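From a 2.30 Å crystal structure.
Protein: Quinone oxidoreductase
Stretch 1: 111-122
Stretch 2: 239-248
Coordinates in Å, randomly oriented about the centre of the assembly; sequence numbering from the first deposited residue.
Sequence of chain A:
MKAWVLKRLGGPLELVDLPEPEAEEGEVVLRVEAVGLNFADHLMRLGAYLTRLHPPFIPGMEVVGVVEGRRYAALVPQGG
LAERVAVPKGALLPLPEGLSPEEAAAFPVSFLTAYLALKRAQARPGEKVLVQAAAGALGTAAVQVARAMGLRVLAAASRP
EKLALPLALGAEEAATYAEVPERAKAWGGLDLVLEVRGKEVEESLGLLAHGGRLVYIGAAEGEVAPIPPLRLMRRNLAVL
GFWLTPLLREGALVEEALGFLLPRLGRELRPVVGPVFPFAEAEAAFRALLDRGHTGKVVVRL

Stretch 1 (111-122) FLTAYLALKRAQ
Stretch 2 (239-248) VLGFWLTPLL

A helix, residues 111-120, packs against an extended segment that leaves strand 239-241 and leads into a short, weakly bonded helix at about 244-247. The two stretches run in opposite directions: by nearest CA atoms Thr113 lies across from Leu244 (CA to CA 6.2 Å), Ala117 from Phe242 (CA to CA 7.0 Å) and Ala121 from Leu240 (CA to CA 7.5 Å), so four helical residues match two extended ones and the gap widens toward the end of the helix. The pairing buries 546 Å², both sides summed. Residues 111-120 are regularly helical, phi/psi averaging -66/-41, the i to i-4 bonds running from Tyr115 N to Phe111 O (3.0 Å) through Ala121 N to Ala117 O (3.1 Å).

Phe111 (chi1 -70°, chi2 -102°) is out of reach of stretch 2. Leu112 (m, t) points toward it and opens the apolar contact, its CB 4.2 Å from Leu244 CD2. Thr113 (m) is set sideways; its OG1, hydrogen-bonded just outside the stretches, lies 3.8 Å from Leu244 CG, while its CG2 is 3.9 Å from Phe242 CE1. Ala114 points away and Tyr115 (chi1 177°, chi2 -90°) sideways, neither in contact.

Leu116 (m, t) points toward stretch 2 and meets three side chains: its CB is 3.9 Å from Phe242 CE2, and its CD1 is 3.7 Å from Leu244 CD2 and 4.3 Å from Leu247 CD1. Leu244 (t, m) and Leu247 (m, t) both point back toward the helix, and the weak bond from Leu247 N to Leu244 O (2.8 Å) spans the turn between them. Ala117, sideways, brings its CB over one face of the Phe242 ring, 4.2 Å from CE2. Its small side chain accompanies a close backbone approach, with Ala117 N 3.6 Å from Phe242 CE2. Phe242 (chi1 -178°, chi2 -79°) points toward the helix from an extended backbone, phi/psi -135/135; Trp243 (chi1 -175°, chi2 29°) follows at -148/114 and points away.

Leu118 (m, t) points away, and Lys119, modelled only to CB, is out of reach. Arg120 (t, t, m, chi4 168°) points toward stretch 2 and has the largest covered area of any residue here, 114 Å². Its guanidinium has Phe242 CD2 over one face, 3.7 Å from Arg120 NH2; near its plane, at the edge, lie Gly241 O, 2.7 Å from Arg120 NH1, and Leu247 CD1, a tight 3.1 Å from Arg120 NH2. Gly241 (-79/144) thus presents its carbonyl to the arginine. The aliphatic part of Arg120 packs on Leu240 (m, p), CG to Leu240 CD2 4.1 Å.

Ala121 (-85/12) is the first residue to leave helical phi/psi; its CA is 4.0 Å and its CB 4.4 Å from Leu240 CD2, closing the apolar row. Gln122 (48/51; m, t, chi3 60°) adopts a left-handed backbone and makes no contact across, its N bonded to Lys119 O at 3.1 Å.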

# COMPACT_ATOMS: atom_id res chain seq x y z
N PHE A 111 -3.45 0.16 3.59
CA PHE A 111 -4.64 -0.38 4.21
C PHE A 111 -5.84 -0.52 3.29
O PHE A 111 -6.60 -1.49 3.40
CB PHE A 111 -4.98 0.43 5.46
CG PHE A 111 -3.99 0.22 6.57
CD1 PHE A 111 -4.30 -0.62 7.64
CD2 PHE A 111 -2.71 0.76 6.49
CE1 PHE A 111 -3.35 -0.91 8.61
CE2 PHE A 111 -1.75 0.48 7.45
CZ PHE A 111 -2.07 -0.36 8.51
N LEU A 112 -6.02 0.44 2.39
CA LEU A 112 -7.13 0.35 1.45
C LEU A 112 -6.88 -0.82 0.51
O LEU A 112 -7.80 -1.57 0.17
CB LEU A 112 -7.27 1.65 0.66
CG LEU A 112 -8.03 2.74 1.44
CD1 LEU A 112 -8.04 4.06 0.67
CD2 LEU A 112 -9.46 2.25 1.67
N THR A 113 -5.62 -0.99 0.10
CA THR A 113 -5.25 -2.08 -0.79
C THR A 113 -5.46 -3.44 -0.13
O THR A 113 -6.02 -4.35 -0.74
CB THR A 113 -3.76 -1.99 -1.19
OG1 THR A 113 -3.57 -0.84 -2.04
CG2 THR A 113 -3.33 -3.25 -1.93
N ALA A 114 -5.02 -3.57 1.12
CA ALA A 114 -5.17 -4.83 1.83
C ALA A 114 -6.63 -5.19 2.06
O ALA A 114 -7.05 -6.32 1.80
CB ALA A 114 -4.43 -4.77 3.18
N TYR A 115 -7.40 -4.24 2.57
CA TYR A 115 -8.81 -4.49 2.85
C TYR A 115 -9.61 -4.77 1.58
O TYR A 115 -10.34 -5.76 1.51
CB TYR A 115 -9.43 -3.30 3.59
CG TYR A 115 -10.91 -3.46 3.85
CD1 TYR A 115 -11.85 -3.02 2.93
CD2 TYR A 115 -11.37 -4.11 5.00
CE1 TYR A 115 -13.22 -3.22 3.14
CE2 TYR A 115 -12.73 -4.32 5.23
CZ TYR A 115 -13.65 -3.88 4.29
OH TYR A 115 -14.99 -4.10 4.48
N LEU A 116 -9.47 -3.92 0.57
CA LEU A 116 -10.22 -4.12 -0.67
C LEU A 116 -9.80 -5.40 -1.38
O LEU A 116 -10.59 -6.02 -2.09
CB LEU A 116 -10.07 -2.91 -1.59
CG LEU A 116 -10.82 -1.67 -1.09
CD1 LEU A 116 -10.42 -0.44 -1.89
CD2 LEU A 116 -12.33 -1.92 -1.19
N ALA A 117 -8.54 -5.79 -1.20
CA ALA A 117 -8.05 -7.01 -1.84
C ALA A 117 -8.71 -8.21 -1.15
O ALA A 117 -9.23 -9.12 -1.81
CB ALA A 117 -6.53 -7.09 -1.72
N LEU A 118 -8.69 -8.22 0.18
CA LEU A 118 -9.29 -9.32 0.93
C LEU A 118 -10.81 -9.30 0.77
O LEU A 118 -11.44 -10.35 0.58
CB LEU A 118 -8.90 -9.22 2.41
CG LEU A 118 -7.41 -9.51 2.71
CD1 LEU A 118 -7.01 -8.89 4.04
CD2 LEU A 118 -7.17 -11.02 2.70
N LYS A 119 -11.39 -8.10 0.83
CA LYS A 119 -12.84 -7.98 0.69
C LYS A 119 -13.27 -8.54 -0.66
O LYS A 119 -14.28 -9.23 -0.75
CB LYS A 119 -13.26 -6.51 0.82
N ARG A 120 -12.50 -8.26 -1.71
CA ARG A 120 -12.87 -8.77 -3.03
C ARG A 120 -12.70 -10.28 -3.16
O ARG A 120 -13.43 -10.93 -3.92
CB ARG A 120 -12.08 -8.10 -4.15
CG ARG A 120 -12.66 -8.48 -5.52
CD ARG A 120 -11.79 -8.05 -6.67
NE ARG A 120 -11.63 -6.60 -6.70
CZ ARG A 120 -10.73 -5.98 -7.45
NH1 ARG A 120 -9.93 -6.68 -8.24
NH2 ARG A 120 -10.63 -4.66 -7.41
N ALA A 121 -11.74 -10.85 -2.44
CA ALA A 121 -11.53 -12.29 -2.49
C ALA A 121 -12.48 -12.96 -1.49
O ALA A 121 -12.35 -14.15 -1.18
CB ALA A 121 -10.08 -12.63 -2.15
N GLN A 122 -13.43 -12.18 -0.98
CA GLN A 122 -14.41 -12.68 -0.02
C GLN A 122 -13.77 -13.46 1.14
O GLN A 122 -14.17 -14.58 1.44
CB GLN A 122 -15.45 -13.55 -0.73
CG GLN A 122 -16.23 -12.82 -1.82
CD GLN A 122 -17.15 -13.75 -2.60
OE1 GLN A 122 -18.05 -14.38 -2.04
NE2 GLN A 122 -16.93 -13.84 -3.91
N VAL A 239 -7.97 -16.44 -9.72
CA VAL A 239 -6.89 -15.47 -9.74
C VAL A 239 -7.58 -14.13 -9.98
O VAL A 239 -8.27 -13.95 -10.98
CB VAL A 239 -5.89 -15.73 -10.88
CG1 VAL A 239 -4.86 -14.60 -10.93
CG2 VAL A 239 -5.19 -17.05 -10.65
N LEU A 240 -7.41 -13.20 -9.04
CA LEU A 240 -8.04 -11.90 -9.15
C LEU A 240 -6.99 -10.82 -9.34
O LEU A 240 -6.10 -10.66 -8.50
CB LEU A 240 -8.86 -11.60 -7.89
CG LEU A 240 -9.89 -12.66 -7.48
CD1 LEU A 240 -9.19 -13.86 -6.89
CD2 LEU A 240 -10.85 -12.07 -6.44
N GLY A 241 -7.08 -10.09 -10.45
CA GLY A 241 -6.14 -9.02 -10.70
C GLY A 241 -6.62 -7.87 -9.86
O GLY A 241 -7.83 -7.67 -9.71
N PHE A 242 -5.70 -7.10 -9.30
CA PHE A 242 -6.10 -5.99 -8.45
C PHE A 242 -5.34 -4.70 -8.72
O PHE A 242 -4.12 -4.70 -8.87
CB PHE A 242 -5.93 -6.40 -6.98
CG PHE A 242 -6.35 -5.35 -5.99
CD1 PHE A 242 -5.53 -4.27 -5.71
CD2 PHE A 242 -7.60 -5.41 -5.39
CE1 PHE A 242 -5.94 -3.26 -4.85
CE2 PHE A 242 -8.03 -4.41 -4.52
CZ PHE A 242 -7.20 -3.34 -4.25
N TRP A 243 -6.07 -3.59 -8.78
CA TRP A 243 -5.49 -2.27 -8.98
C TRP A 243 -6.37 -1.28 -8.24
O TRP A 243 -7.54 -1.07 -8.59
CB TRP A 243 -5.40 -1.92 -10.47
CG TRP A 243 -4.68 -0.63 -10.70
CD1 TRP A 243 -3.70 -0.09 -9.92
CD2 TRP A 243 -4.88 0.29 -11.78
NE1 TRP A 243 -3.29 1.11 -10.44
CE2 TRP A 243 -3.99 1.37 -11.58
CE3 TRP A 243 -5.73 0.31 -12.90
CZ2 TRP A 243 -3.92 2.46 -12.46
CZ3 TRP A 243 -5.67 1.40 -13.77
CH2 TRP A 243 -4.76 2.46 -13.54
N LEU A 244 -5.81 -0.67 -7.20
CA LEU A 244 -6.52 0.28 -6.34
C LEU A 244 -7.17 1.51 -7.00
O LEU A 244 -8.35 1.79 -6.77
CB LEU A 244 -5.56 0.73 -5.22
CG LEU A 244 -6.01 1.42 -3.92
CD1 LEU A 244 -6.03 2.91 -4.13
CD2 LEU A 244 -7.36 0.91 -3.46
N THR A 245 -6.39 2.22 -7.81
CA THR A 245 -6.86 3.44 -8.46
C THR A 245 -8.31 3.46 -8.95
O THR A 245 -9.11 4.26 -8.47
CB THR A 245 -5.90 3.84 -9.60
OG1 THR A 245 -4.59 4.06 -9.06
CG2 THR A 245 -6.37 5.12 -10.28
N PRO A 246 -8.66 2.58 -9.91
CA PRO A 246 -10.04 2.58 -10.41
C PRO A 246 -11.09 2.40 -9.31
O PRO A 246 -12.18 2.96 -9.39
CB PRO A 246 -10.06 1.41 -11.39
CG PRO A 246 -8.64 1.30 -11.83
CD PRO A 246 -7.87 1.53 -10.56
N LEU A 247 -10.75 1.62 -8.28
CA LEU A 247 -11.68 1.38 -7.19
C LEU A 247 -12.04 2.64 -6.40
O LEU A 247 -13.15 2.74 -5.88
CB LEU A 247 -11.09 0.31 -6.25
CG LEU A 247 -10.73 -1.01 -6.94
CD1 LEU A 247 -10.07 -1.96 -5.95
CD2 LEU A 247 -11.98 -1.65 -7.54
N LEU A 248 -11.12 3.59 -6.31
CA LEU A 248 -11.37 4.83 -5.58
C LEU A 248 -12.58 5.59 -6.11
O LEU A 248 -13.18 6.38 -5.39
CB LEU A 248 -10.16 5.75 -5.64
CG LEU A 248 -8.98 5.50 -4.69
CD1 LEU A 248 -9.21 4.28 -3.82
CD2 LEU A 248 -7.72 5.36 -5.53